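Local structure of uncharacterized protein (Parabacteroides merdae, 4R7F) at residues D44-Y50 against T94-Y99; N56-C60 against E73-G77; S67-E73 against A385-R389; D289-F295 against K335-Q341. The protein is of unknown function but is built largely of immunoglobulin-like beta-sandwich domains, with a first domain related to the plug protein of the Type 9 secretion system. The contacts are given in a common frame with arbitrary orientation. Numbering follows the deposited sequence.

Contacts 1 and 2 both lie in the N-terminal plug-protein-like domain, with centres about 28 Å apart. Strands 39-46 and 53-60 are consecutive, and contact 2 is nested inside the loop closed by contact 1. Contact 3 joins 67-73 of this domain to a loop near the C terminus. Its centre is about 9 Å from that of contact 2, and the two share E73 and helix 71-74. Contact 4 belongs to a later sheet but touches contact 1 at D44, Y290, K340 and Y96, with centres about 16 Å apart. The N-terminal domain is thus joined to later parts of the chain at two places at least. Contacts 3 and 4 have centres about 41 Å apart.

Contact 1 of 4, residues D44-Y50 against T94-Y99; sequences DGLGSGY and TQYSNY
D44 lays its carboxylate over one face of the Y96 ring, with D44 CG 3.6 Å from Y96 CD1. It takes rotamer m, and Y96 takes p (chi1 64°). The backbone is an antiparallel pair of strands, 44-46 and 96-99, whose axes approach to 4.6 Å at 160°. D44-N98 and L46-Y96 are non-hydrogen-bonded pairs (CA-CA 4.4 and 4.2 Å). G45-S97 is the hydrogen-bonded pair between them. G45 N donates to S97 O, and S97 N donates to G45 O, both at 2.9 Å. Past the strand, G47 N still reaches Q95 O at 3.1 Å. G47 has phi/psi 106/173, and there the chain turns away into the loop. D44, L46, Y96 and N98 point to one face. On it N98 ND2 donates to D44 OD1 at 2.8 Å, and L46 CD2 meets Y96 CB at 3.6 Å. Y99 (m) starts out sideways, but the end of its ring comes in beside G45 and Y50. The edge of its ring meets G45 N, with Y99 CE1 at 3.8 Å, and Y50 CD1 lies 3.7 Å from Y99 OH. These are inner strands of a four-stranded antiparallel sheet, as in an immunoglobulin-like sandwich. D44 therefore uses both oxygens. OD1 ties the two strands, and OD2 is held by the Y290 hydroxyl and the K340 ammonium of a later sheet, so a buried charge is balanced across the two sheets.

Contact 2 of 4, residues N56-C60 against E73-G77; sequences NVVHC and EYMNG
One hydrogen bond joins the segments. Y74 OH donates to V57 O at 2.7 Å. Segment 56-60 is extended strand throughout. Segment 73-77 leaves a weak helical turn at Y74 (phi/psi -116/-19) and becomes extended at M75 (-136/149). The backbones stay apart, with CA-CA distances of 7.1 Å for H59-Y74 and 8.0 Å for V57-M75. Side chains therefore fill the gap. The aromatic contact is a CH-pi one. H59 CB sits over the face of the Y74 ring, 3.6 Å from its centroid and 16° off the normal. Y74 is rotamer p and H59 is t. Their rings are inclined by 30° but slid apart, centroids 5.6 Å, so they barely overlap. H59 ND1 bonds instead to S67. The apolar contacts centre on V57 (t), which points toward the other segment. V57 CG1 meets Y74 CE1 at 3.8 Å, and V57 CB meets SE of M75, a selenomethionine, at 3.9 Å. V57 N is bonded to the Q79 side chain, so both backbone polar atoms of V57 have side-chain partners. The connecting segment packs in a buried contact against strand 53-60 of an immunoglobulin-like beta-sandwich, its tyrosine hydroxyl on the edge away from strand 114-122.

Contact 3 of 4, residues S67-E73 against A385-R389; sequences SQLSPIE and ARYDR
This is a partly buried contact between a loop entering a short, weakly bonded helix of the N-terminal domain and a loop near the C terminus, far apart in sequence. Its main bond is a salt bridge. R386 NE donates to E73 OE2 at 3.0 Å, and R386 NH2 reaches E73 OE1 at 3.3 Å and E73 OE2 at 3.2 Å. R386 (chi1 m, chi2 t, chi3 37°) curls back across 67-73, so that Q68 CG lies over one face of its guanidinium. E73 is held in place from its own segment: S70 N donates to E73 OE1 at 2.9 Å, and E73 N to S70 O at 2.8 Å. Q68 (p) points toward the loop, and Q68 NE2 donates to R386 O at 3.0 Å. A water bridges the same carbonyl, R386 O at 2.7 Å, to Q68 N at 2.9 Å. The apolar part is L69 (m, t) on Y387 (p). L69 CD1 lies 4.1 Å from the centroid of the Y387 ring, over its face. The backbones come nearest at S67-Y387, CA-CA 6.1 Å. S67 OG accepts from L69 N at 3.2 Å, an ST turn, and is also bonded to H59. Segment 67-73 thus runs from beside strand 53-60 into helix 71-74. It faces the loop between strands 373-380 and 389-397, where D388 pairs with K182 and Y387 meets H59.

Contact 4 of 4, residues D289-F295 against K335-Q341; sequences DYYIVHF and KAVLLKQ
Two short hydrogen bonds lead: D289 N to Q341 OE1 and V293 N to V337 O, each 2.7 Å. The motif is an antiparallel strand pair, 290-295 with 335-340, in a five-stranded mixed sheet of a beta-sandwich. The axes approach to 4.4 Å at 150°. Hydrogen-bonded pairs are Y291-L339, V293-V337 and F295-K335. Y291 N meets L339 O at 2.9 Å, and F295 N meets K335 O at 2.8 Å. Q341 N donates to D289 O at 2.9 Å, extending the pairing. Y290-K340, I292-L338 and H294-A336 are the non-hydrogen-bonded pairs. On their face, Y290 OH and K340 NZ both turn to D44 of the N-terminal domain. I292 CD1 packs on L338 CD1 at 3.5 Å. On the other face, V293 CG2 meets L339 CB at 4.0 Å, F295 CE1 meets V337 CG2 at 4.0 Å, and M227 of strand 225-228 packs from the second sheet. K340 (t) runs along Y290 (m), with K340 CB 3.8 Å from the Y290 ring centroid.

Contact 1 of 4, residues D44-Y50 against T94-Y99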
loop_
_atom_site.group_PDB
_atom_site.type_symbol
_atom_site.label_atom_id
_atom_site.label_comp_id
_atom_site.label_asym_id
_atom_site.label_seq_id
_atom_site.Cartn_x
_atom_site.Cartn_y
_atom_site.Cartn_z
ATOM N N ASP A 44 10.755 -18.847 19.831
ATOM C CA ASP A 44 11.214 -20.197 20.062
ATOM C C ASP A 44 12.091 -20.251 21.303
ATOM O O ASP A 44 12.848 -19.343 21.562
ATOM C CB ASP A 44 12.027 -20.700 18.881
ATOM C CG ASP A 44 11.206 -20.912 17.644
ATOM O OD1 ASP A 44 9.980 -21.119 17.734
ATOM O OD2 ASP A 44 11.818 -20.859 16.560
ATOM N N GLY A 45 11.995 -21.336 22.062
ATOM C CA GLY A 45 13.028 -21.703 23.036
ATOM C C GLY A 45 13.876 -22.871 22.517
ATOM O O GLY A 45 13.347 -23.930 22.157
ATOM N N LEU A 46 15.194 -22.699 22.460
ATOM C CA LEU A 46 16.071 -23.762 21.926
ATOM C C LEU A 46 16.410 -24.809 23.002
ATOM O O LEU A 46 16.410 -24.501 24.200
ATOM C CB LEU A 46 17.364 -23.164 21.367
ATOM C CG LEU A 46 17.281 -22.125 20.240
ATOM C CD1 LEU A 46 18.523 -22.215 19.384
ATOM C CD2 LEU A 46 16.077 -22.264 19.337
ATOM N N GLY A 47 16.728 -26.030 22.556
ATOM C CA GLY A 47 16.822 -27.210 23.428
ATOM C C GLY A 47 15.627 -28.135 23.212
ATOM O O GLY A 47 14.700 -27.790 22.472
ATOM N N SER A 48 15.652 -29.318 23.829
ATOM C CA SER A 48 14.520 -30.253 23.769
ATOM C C SER A 48 13.552 -29.989 24.917
ATOM O O SER A 48 12.341 -30.174 24.769
ATOM C CB SER A 48 15.003 -31.710 23.782
ATOM O OG SER A 48 16.383 -31.797 24.106
ATOM N N GLY A 49 14.095 -29.552 26.053
ATOM C CA GLY A 49 13.283 -29.208 27.209
ATOM C C GLY A 49 12.025 -28.429 26.851
ATOM O O GLY A 49 12.072 -27.439 26.093
ATOM N N TYR A 50 10.886 -28.918 27.349
ATOM C CA TYR A 50 9.760 -28.043 27.614
ATOM C C TYR A 50 10.164 -27.287 28.881
ATOM O O TYR A 50 10.785 -27.851 29.814
ATOM C CB TYR A 50 8.416 -28.768 27.822
ATOM C CG TYR A 50 7.336 -27.817 28.329
ATOM C CD1 TYR A 50 7.110 -26.600 27.675
ATOM C CD2 TYR A 50 6.565 -28.104 29.474
ATOM C CE1 TYR A 50 6.155 -25.696 28.124
ATOM C CE2 TYR A 50 5.597 -27.197 29.930
ATOM C CZ TYR A 50 5.400 -25.985 29.245
ATOM O OH TYR A 50 4.474 -25.029 29.634
ATOM N N THR A 94 18.342 -28.524 14.528
ATOM C CA THR A 94 18.367 -27.695 15.704
ATOM C C THR A 94 16.994 -27.888 16.349
ATOM O O THR A 94 15.940 -27.599 15.735
ATOM C CB THR A 94 18.625 -26.213 15.315
ATOM O OG1 THR A 94 19.832 -26.110 14.565
ATOM C CG2 THR A 94 18.711 -25.340 16.529
ATOM N N GLN A 95 16.996 -28.408 17.568
ATOM C CA GLN A 95 15.751 -28.636 18.271
ATOM C C GLN A 95 15.309 -27.393 19.038
ATOM O O GLN A 95 16.120 -26.659 19.614
ATOM C CB GLN A 95 15.872 -29.830 19.210
ATOM C CG GLN A 95 15.748 -31.159 18.488
ATOM C CD GLN A 95 16.110 -32.324 19.374
ATOM O OE1 GLN A 95 16.269 -32.170 20.584
ATOM N NE2 GLN A 95 16.249 -33.499 18.778
ATOM N N TYR A 96 14.000 -27.190 19.045
ATOM C CA TYR A 96 13.383 -26.085 19.729
ATOM C C TYR A 96 11.899 -26.347 19.953
ATOM O O TYR A 96 11.297 -27.236 19.320
ATOM C CB TYR A 96 13.568 -24.803 18.880
ATOM C CG TYR A 96 12.892 -24.837 17.546
ATOM C CD1 TYR A 96 11.578 -24.441 17.414
ATOM C CD2 TYR A 96 13.568 -25.252 16.401
ATOM C CE1 TYR A 96 10.934 -24.454 16.176
ATOM C CE2 TYR A 96 12.935 -25.266 15.162
ATOM C CZ TYR A 96 11.600 -24.862 15.053
ATOM O OH TYR A 96 10.923 -24.867 13.818
ATOM N N SER A 97 11.307 -25.549 20.838
ATOM C CA SER A 97 9.852 -25.481 20.964
ATOM C C SER A 97 9.426 -24.060 20.537
ATOM O O SER A 97 10.149 -23.110 20.719
ATOM C CB SER A 97 9.371 -25.821 22.394
ATOM O OG SER A 97 10.149 -26.835 23.023
ATOM N N ASN A 98 8.250 -23.951 19.949
ATOM C CA ASN A 98 7.703 -22.712 19.462
ATOM C C ASN A 98 6.503 -22.338 20.310
ATOM O O ASN A 98 5.621 -23.167 20.527
ATOM C CB ASN A 98 7.262 -22.911 18.012
ATOM C CG ASN A 98 6.545 -21.721 17.454
ATOM O OD1 ASN A 98 5.373 -21.809 17.054
ATOM N ND2 ASN A 98 7.253 -20.587 17.412
ATOM N N TYR A 99 6.469 -21.083 20.748
ATOM C CA TYR A 99 5.515 -20.573 21.725
ATOM C C TYR A 99 4.739 -19.412 21.134
ATOM O O TYR A 99 5.247 -18.636 20.329
ATOM C CB TYR A 99 6.247 -20.059 22.955
ATOM C CG TYR A 99 6.993 -21.129 23.723
ATOM C CD1 TYR A 99 8.232 -21.578 23.292
ATOM C CD2 TYR A 99 6.449 -21.701 24.890
ATOM C CE1 TYR A 99 8.917 -22.563 23.981
ATOM C CE2 TYR A 99 7.134 -22.690 25.598
ATOM C CZ TYR A 99 8.360 -23.132 25.123
ATOM O OH TYR A 99 9.069 -24.096 25.796
HETATM O O HOH W 1 11.987 -24.107 25.693
#

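Contact 2 of 4, residues N56-C60 against E73-G77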
loop_
_atom_site.group_PDB
_atom_site.type_symbol
_atom_site.label_atom_id
_atom_site.label_comp_id
_atom_site.label_asym_id
_atom_site.label_seq_id
_atom_site.Cartn_x
_atom_site.Cartn_y
_atom_site.Cartn_z
ATOM N N ASN A 56 4.663 -10.905 32.710
ATOM C CA ASN A 56 4.067 -9.731 33.331
ATOM C C ASN A 56 3.738 -8.647 32.307
ATOM O O ASN A 56 4.487 -8.431 31.347
ATOM C CB ASN A 56 5.027 -9.076 34.328
ATOM C CG ASN A 56 5.506 -10.019 35.387
ATOM O OD1 ASN A 56 4.772 -10.871 35.892
ATOM N ND2 ASN A 56 6.751 -9.857 35.748
ATOM N N VAL A 57 2.663 -7.913 32.573
ATOM C CA VAL A 57 2.247 -6.792 31.760
ATOM C C VAL A 57 2.709 -5.498 32.431
ATOM O O VAL A 57 2.407 -5.243 33.609
ATOM C CB VAL A 57 0.722 -6.826 31.570
ATOM C CG1 VAL A 57 0.246 -5.717 30.659
ATOM C CG2 VAL A 57 0.323 -8.170 30.986
ATOM N N VAL A 58 3.463 -4.690 31.685
ATOM C CA VAL A 58 3.928 -3.394 32.180
ATOM C C VAL A 58 3.290 -2.302 31.354
ATOM O O VAL A 58 3.409 -2.277 30.127
ATOM C CB VAL A 58 5.452 -3.233 32.115
ATOM C CG1 VAL A 58 5.842 -1.842 32.561
ATOM C CG2 VAL A 58 6.166 -4.266 32.990
ATOM N N HIS A 59 2.591 -1.398 32.027
ATOM C CA HIS A 59 2.026 -0.281 31.335
ATOM C C HIS A 59 3.053 0.861 31.291
ATOM O O HIS A 59 3.630 1.216 32.332
ATOM C CB HIS A 59 0.739 0.198 31.981
ATOM C CG HIS A 59 0.059 1.256 31.176
ATOM N ND1 HIS A 59 0.284 2.602 31.372
ATOM C CD2 HIS A 59 -0.769 1.165 30.110
ATOM C CE1 HIS A 59 -0.429 3.292 30.503
ATOM N NE2 HIS A 59 -1.052 2.444 29.705
ATOM N N CYS A 60 3.232 1.448 30.090
ATOM C CA CYS A 60 4.220 2.485 29.859
ATOM C C CYS A 60 3.631 3.775 29.348
ATOM O O CYS A 60 2.593 3.823 28.715
ATOM C CB CYS A 60 5.281 2.003 28.855
ATOM S SG CYS A 60 6.143 0.500 29.358
ATOM N N GLU A 73 -5.464 -0.914 37.607
ATOM C CA GLU A 73 -5.865 0.223 36.778
ATOM C C GLU A 73 -5.785 -0.076 35.277
ATOM O O GLU A 73 -6.543 0.503 34.506
ATOM C CB GLU A 73 -5.007 1.457 37.099
ATOM C CG GLU A 73 -5.256 2.079 38.474
ATOM C CD GLU A 73 -4.279 3.201 38.784
ATOM O OE1 GLU A 73 -3.161 2.866 39.230
ATOM O OE2 GLU A 73 -4.611 4.410 38.554
ATOM N N TYR A 74 -4.890 -0.975 34.848
ATOM C CA TYR A 74 -4.689 -1.184 33.406
ATOM C C TYR A 74 -5.027 -2.508 32.817
ATOM O O TYR A 74 -5.209 -2.566 31.604
ATOM C CB TYR A 74 -3.294 -0.793 32.950
ATOM C CG TYR A 74 -2.113 -1.531 33.544
ATOM C CD1 TYR A 74 -1.726 -2.786 33.073
ATOM C CD2 TYR A 74 -1.319 -0.909 34.509
ATOM C CE1 TYR A 74 -0.594 -3.409 33.581
ATOM C CE2 TYR A 74 -0.190 -1.510 35.018
ATOM C CZ TYR A 74 0.172 -2.756 34.566
ATOM O OH TYR A 74 1.307 -3.305 35.102
HETATM N N MSE A 75 -5.127 -3.553 33.639
HETATM C CA MSE A 75 -5.431 -4.923 33.178
HETATM C C MSE A 75 -6.450 -5.582 34.074
HETATM O O MSE A 75 -6.472 -5.337 35.296
HETATM C CB MSE A 75 -4.185 -5.829 33.172
HETATM C CG MSE A 75 -3.544 -6.049 34.555
HETATM SE SE MSE A 75 -1.762 -6.907 34.576
HETATM C CE MSE A 75 -2.246 -8.715 33.964
ATOM N N ASN A 76 -7.246 -6.464 33.489
ATOM C CA ASN A 76 -8.014 -7.392 34.235
ATOM C C ASN A 76 -7.312 -8.731 34.090
ATOM O O ASN A 76 -7.053 -9.180 32.975
ATOM C CB ASN A 76 -9.445 -7.454 33.739
ATOM C CG ASN A 76 -10.373 -8.005 34.803
ATOM O OD1 ASN A 76 -10.479 -9.213 34.961
ATOM N ND2 ASN A 76 -10.997 -7.121 35.582
ATOM N N GLY A 77 -6.969 -9.345 35.220
ATOM C CA GLY A 77 -6.209 -10.588 35.231
ATOM C C GLY A 77 -4.959 -10.451 36.070
ATOM O O GLY A 77 -4.640 -9.364 36.553
#

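Contact 3 of 4, residues S67-E73 against A385-R389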
loop_
_atom_site.group_PDB
_atom_site.type_symbol
_atom_site.label_atom_id
_atom_site.label_comp_id
_atom_site.label_asym_id
_atom_site.label_seq_id
_atom_site.Cartn_x
_atom_site.Cartn_y
_atom_site.Cartn_z
ATOM N N SER A 67 4.694 3.666 33.392
ATOM C CA SER A 67 3.777 4.664 33.913
ATOM C C SER A 67 3.624 4.434 35.427
ATOM O O SER A 67 4.123 3.450 35.965
ATOM C CB SER A 67 2.432 4.592 33.189
ATOM O OG SER A 67 1.661 3.517 33.663
ATOM N N GLN A 68 2.926 5.337 36.096
ATOM C CA GLN A 68 2.632 5.176 37.518
ATOM C C GLN A 68 1.392 4.288 37.785
ATOM O O GLN A 68 0.977 4.135 38.917
ATOM C CB GLN A 68 2.466 6.557 38.162
ATOM C CG GLN A 68 1.147 7.221 37.823
ATOM C CD GLN A 68 1.067 8.651 38.324
ATOM O OE1 GLN A 68 0.956 8.906 39.532
ATOM N NE2 GLN A 68 1.109 9.597 37.395
ATOM N N LEU A 69 0.805 3.688 36.760
ATOM C CA LEU A 69 -0.408 2.924 36.959
ATOM C C LEU A 69 -0.077 1.615 37.627
ATOM O O LEU A 69 0.993 1.065 37.379
ATOM C CB LEU A 69 -1.129 2.628 35.644
ATOM C CG LEU A 69 -1.610 3.794 34.806
ATOM C CD1 LEU A 69 -2.452 3.233 33.692
ATOM C CD2 LEU A 69 -2.457 4.720 35.659
ATOM N N SER A 70 -1.003 1.137 38.473
ATOM C CA SER A 70 -0.918 -0.192 39.090
ATOM C C SER A 70 -1.703 -1.181 38.225
ATOM O O SER A 70 -2.633 -0.787 37.536
ATOM C CB SER A 70 -1.493 -0.181 40.515
ATOM O OG SER A 70 -0.895 0.819 41.329
ATOM N N PRO A 71 -1.331 -2.475 38.254
ATOM C CA PRO A 71 -1.994 -3.457 37.400
ATOM C C PRO A 71 -3.508 -3.424 37.378
ATOM O O PRO A 71 -4.105 -3.635 36.315
ATOM C CB PRO A 71 -1.518 -4.788 37.971
ATOM C CG PRO A 71 -0.162 -4.494 38.500
ATOM C CD PRO A 71 -0.256 -3.098 39.054
ATOM N N ILE A 72 -4.144 -3.161 38.512
ATOM C CA ILE A 72 -5.629 -3.173 38.532
ATOM C C ILE A 72 -6.205 -2.021 37.692
ATOM O O ILE A 72 -7.281 -2.155 37.103
ATOM C CB ILE A 72 -6.229 -3.234 39.977
ATOM C CG1 ILE A 72 -7.698 -3.727 39.940
ATOM C CG2 ILE A 72 -6.057 -1.913 40.740
ATOM C CD1 ILE A 72 -7.882 -5.124 39.344
ATOM N N GLU A 73 -5.464 -0.914 37.607
ATOM C CA GLU A 73 -5.865 0.223 36.778
ATOM C C GLU A 73 -5.785 -0.076 35.277
ATOM O O GLU A 73 -6.543 0.503 34.506
ATOM C CB GLU A 73 -5.007 1.457 37.099
ATOM C CG GLU A 73 -5.256 2.079 38.474
ATOM C CD GLU A 73 -4.279 3.201 38.784
ATOM O OE1 GLU A 73 -3.161 2.866 39.230
ATOM O OE2 GLU A 73 -4.611 4.410 38.554
ATOM N N ALA A 385 -3.938 14.114 34.566
ATOM C CA ALA A 385 -4.137 12.706 34.144
ATOM C C ALA A 385 -2.947 11.903 34.613
ATOM O O ALA A 385 -1.849 12.449 34.739
ATOM C CB ALA A 385 -4.294 12.588 32.630
ATOM N N ARG A 386 -3.143 10.622 34.889
ATOM C CA ARG A 386 -2.092 9.845 35.545
ATOM C C ARG A 386 -1.190 9.096 34.558
ATOM O O ARG A 386 -0.194 8.479 34.963
ATOM C CB ARG A 386 -2.721 8.871 36.544
ATOM C CG ARG A 386 -3.518 9.549 37.648
ATOM C CD ARG A 386 -4.313 8.565 38.512
ATOM N NE ARG A 386 -3.654 7.272 38.790
ATOM C CZ ARG A 386 -2.586 7.113 39.571
ATOM N NH1 ARG A 386 -1.997 8.164 40.116
ATOM N NH2 ARG A 386 -2.080 5.902 39.802
ATOM N N TYR A 387 -1.546 9.129 33.271
ATOM C CA TYR A 387 -0.885 8.300 32.249
ATOM C C TYR A 387 -1.163 8.813 30.838
ATOM O O TYR A 387 -2.084 9.606 30.617
ATOM C CB TYR A 387 -1.292 6.828 32.364
ATOM C CG TYR A 387 -2.674 6.527 31.850
ATOM C CD1 TYR A 387 -3.809 6.903 32.580
ATOM C CD2 TYR A 387 -2.859 5.913 30.614
ATOM C CE1 TYR A 387 -5.097 6.670 32.089
ATOM C CE2 TYR A 387 -4.144 5.659 30.120
ATOM C CZ TYR A 387 -5.258 6.031 30.863
ATOM O OH TYR A 387 -6.526 5.767 30.392
ATOM N N ASP A 388 -0.325 8.372 29.905
ATOM C CA ASP A 388 -0.416 8.751 28.513
ATOM C C ASP A 388 -1.342 7.786 27.775
ATOM O O ASP A 388 -1.012 6.604 27.590
ATOM C CB ASP A 388 0.950 8.684 27.846
ATOM C CG ASP A 388 1.879 9.816 28.252
ATOM O OD1 ASP A 388 1.408 10.917 28.571
ATOM O OD2 ASP A 388 3.110 9.609 28.216
ATOM N N ARG A 389 -2.481 8.315 27.333
ATOM C CA ARG A 389 -3.376 7.601 26.421
ATOM C C ARG A 389 -2.885 7.716 25.011
ATOM O O ARG A 389 -2.316 8.746 24.622
ATOM C CB ARG A 389 -4.784 8.172 26.497
ATOM C CG ARG A 389 -5.450 7.916 27.837
ATOM C CD ARG A 389 -6.609 8.865 28.069
ATOM N NE ARG A 389 -7.724 8.574 27.166
ATOM C CZ ARG A 389 -8.795 9.355 27.045
ATOM N NH1 ARG A 389 -8.865 10.487 27.718
ATOM N NH2 ARG A 389 -9.790 9.033 26.234
HETATM O O HOH W 2 2.425 7.786 34.557
#

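Contact 4 of 4, residues D289-F295 against K335-Q341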
loop_
_atom_site.group_PDB
_atom_site.type_symbol
_atom_site.label_atom_id
_atom_site.label_comp_id
_atom_site.label_asym_id
_atom_site.label_seq_id
_atom_site.Cartn_x
_atom_site.Cartn_y
_atom_site.Cartn_z
ATOM N N ASP A 289 14.108 -25.027 10.196
ATOM C CA ASP A 289 15.320 -25.338 10.949
ATOM C C ASP A 289 16.096 -24.027 11.216
ATOM O O ASP A 289 15.722 -22.968 10.697
ATOM C CB ASP A 289 16.164 -26.351 10.124
ATOM C CG ASP A 289 17.124 -27.162 10.974
ATOM O OD1 ASP A 289 17.302 -26.820 12.174
ATOM O OD2 ASP A 289 17.714 -28.135 10.440
ATOM N N TYR A 290 17.167 -24.114 12.009
ATOM C CA TYR A 290 18.006 -22.979 12.379
ATOM C C TYR A 290 19.358 -23.286 11.788
ATOM O O TYR A 290 19.943 -24.321 12.101
ATOM C CB TYR A 290 18.144 -22.795 13.928
ATOM C CG TYR A 290 17.018 -21.979 14.588
ATOM C CD1 TYR A 290 15.840 -22.582 15.028
ATOM C CD2 TYR A 290 17.121 -20.620 14.732
ATOM C CE1 TYR A 290 14.814 -21.849 15.599
ATOM C CE2 TYR A 290 16.096 -19.870 15.298
ATOM C CZ TYR A 290 14.950 -20.475 15.728
ATOM O OH TYR A 290 13.962 -19.703 16.286
ATOM N N TYR A 291 19.853 -22.374 10.949
ATOM C CA TYR A 291 21.142 -22.504 10.294
ATOM C C TYR A 291 22.003 -21.327 10.744
ATOM O O TYR A 291 21.482 -20.304 11.174
ATOM C CB TYR A 291 20.990 -22.487 8.765
ATOM C CG TYR A 291 20.206 -23.648 8.126
ATOM C CD1 TYR A 291 19.738 -24.743 8.871
ATOM C CD2 TYR A 291 19.942 -23.650 6.760
ATOM C CE1 TYR A 291 19.030 -25.783 8.267
ATOM C CE2 TYR A 291 19.249 -24.693 6.155
ATOM C CZ TYR A 291 18.797 -25.760 6.907
ATOM O OH TYR A 291 18.096 -26.783 6.297
ATOM N N ILE A 292 23.319 -21.474 10.668
ATOM C CA ILE A 292 24.214 -20.353 10.898
ATOM C C ILE A 292 24.280 -19.565 9.613
ATOM O O ILE A 292 24.745 -20.083 8.601
ATOM C CB ILE A 292 25.652 -20.778 11.204
ATOM C CG1 ILE A 292 25.718 -21.684 12.421
ATOM C CG2 ILE A 292 26.522 -19.554 11.445
ATOM C CD1 ILE A 292 25.287 -20.991 13.677
ATOM N N VAL A 293 23.828 -18.314 9.636
ATOM C CA VAL A 293 23.933 -17.493 8.432
ATOM C C VAL A 293 25.102 -16.525 8.517
ATOM O O VAL A 293 25.259 -15.851 9.511
ATOM C CB VAL A 293 22.634 -16.763 8.168
ATOM C CG1 VAL A 293 22.718 -15.973 6.880
ATOM C CG2 VAL A 293 21.496 -17.777 8.152
ATOM N N HIS A 294 25.902 -16.467 7.443
ATOM C CA HIS A 294 27.111 -15.683 7.399
ATOM C C HIS A 294 26.935 -14.484 6.504
ATOM O O HIS A 294 26.705 -14.633 5.293
ATOM C CB HIS A 294 28.298 -16.486 6.862
ATOM C CG HIS A 294 28.623 -17.689 7.671
ATOM N ND1 HIS A 294 29.612 -17.701 8.631
ATOM C CD2 HIS A 294 28.083 -18.928 7.674
ATOM C CE1 HIS A 294 29.659 -18.889 9.194
ATOM N NE2 HIS A 294 28.730 -19.645 8.646
ATOM N N PHE A 295 27.089 -13.305 7.109
ATOM C CA PHE A 295 26.961 -12.031 6.392
ATOM C C PHE A 295 28.334 -11.462 6.160
ATOM O O PHE A 295 29.174 -11.522 7.059
ATOM C CB PHE A 295 26.194 -11.006 7.219
ATOM C CG PHE A 295 24.751 -11.353 7.455
ATOM C CD1 PHE A 295 24.397 -12.267 8.421
ATOM C CD2 PHE A 295 23.758 -10.708 6.760
ATOM C CE1 PHE A 295 23.077 -12.544 8.662
ATOM C CE2 PHE A 295 22.434 -10.997 6.988
ATOM C CZ PHE A 295 22.093 -11.910 7.944
ATOM N N LYS A 335 29.725 -11.271 10.100
ATOM C CA LYS A 335 28.989 -11.786 11.226
ATOM C C LYS A 335 28.266 -13.114 10.903
ATOM O O LYS A 335 27.717 -13.315 9.797
ATOM C CB LYS A 335 27.999 -10.723 11.732
ATOM C CG LYS A 335 27.344 -11.062 13.071
ATOM C CD LYS A 335 26.554 -9.886 13.632
ATOM C CE LYS A 335 26.295 -10.016 15.115
ATOM N NZ LYS A 335 27.398 -9.449 15.924
ATOM N N ALA A 336 28.277 -14.001 11.903
ATOM C CA ALA A 336 27.564 -15.293 11.880
ATOM C C ALA A 336 26.387 -15.148 12.791
ATOM O O ALA A 336 26.554 -14.715 13.921
ATOM C CB ALA A 336 28.452 -16.411 12.409
ATOM N N VAL A 337 25.202 -15.508 12.314
ATOM C CA VAL A 337 23.989 -15.398 13.115
ATOM C C VAL A 337 23.160 -16.667 12.941
ATOM O O VAL A 337 22.872 -17.085 11.824
ATOM C CB VAL A 337 23.138 -14.210 12.602
ATOM C CG1 VAL A 337 21.928 -13.994 13.498
ATOM C CG2 VAL A 337 24.004 -12.978 12.514
ATOM N N LEU A 338 22.730 -17.254 14.038
ATOM C CA LEU A 338 21.824 -18.381 13.962
ATOM C C LEU A 338 20.392 -17.866 13.759
ATOM O O LEU A 338 19.825 -17.200 14.615
ATOM C CB LEU A 338 21.915 -19.214 15.234
ATOM C CG LEU A 338 21.176 -20.558 15.232
ATOM C CD1 LEU A 338 21.962 -21.602 14.451
ATOM C CD2 LEU A 338 20.928 -21.067 16.644
ATOM N N LEU A 339 19.833 -18.249 12.623
ATOM C CA LEU A 339 18.559 -17.797 12.110
ATOM C C LEU A 339 17.704 -18.987 11.648
ATOM O O LEU A 339 18.206 -19.988 11.077
ATOM C CB LEU A 339 18.779 -16.853 10.909
ATOM C CG LEU A 339 19.421 -15.498 11.250
ATOM C CD1 LEU A 339 19.737 -14.702 10.001
ATOM C CD2 LEU A 339 18.513 -14.691 12.152
ATOM N N LYS A 340 16.412 -18.856 11.911
ATOM C CA LYS A 340 15.393 -19.773 11.418
ATOM C C LYS A 340 15.133 -19.505 9.952
ATOM O O LYS A 340 15.050 -18.353 9.505
ATOM C CB LYS A 340 14.120 -19.586 12.223
ATOM C CG LYS A 340 13.081 -20.676 12.094
ATOM C CD LYS A 340 11.857 -20.333 12.953
ATOM C CE LYS A 340 10.967 -21.540 13.186
ATOM N NZ LYS A 340 10.165 -21.411 14.429
ATOM N N GLN A 341 15.005 -20.583 9.204
ATOM C CA GLN A 341 14.774 -20.518 7.773
ATOM C C GLN A 341 13.605 -19.624 7.370
ATOM O O GLN A 341 12.548 -19.652 8.012
ATOM C CB GLN A 341 14.478 -21.906 7.235
ATOM C CG GLN A 341 15.619 -22.869 7.274
ATOM C CD GLN A 341 15.160 -24.214 6.765
ATOM O OE1 GLN A 341 14.498 -24.967 7.488
ATOM N NE2 GLN A 341 15.478 -24.506 5.510
#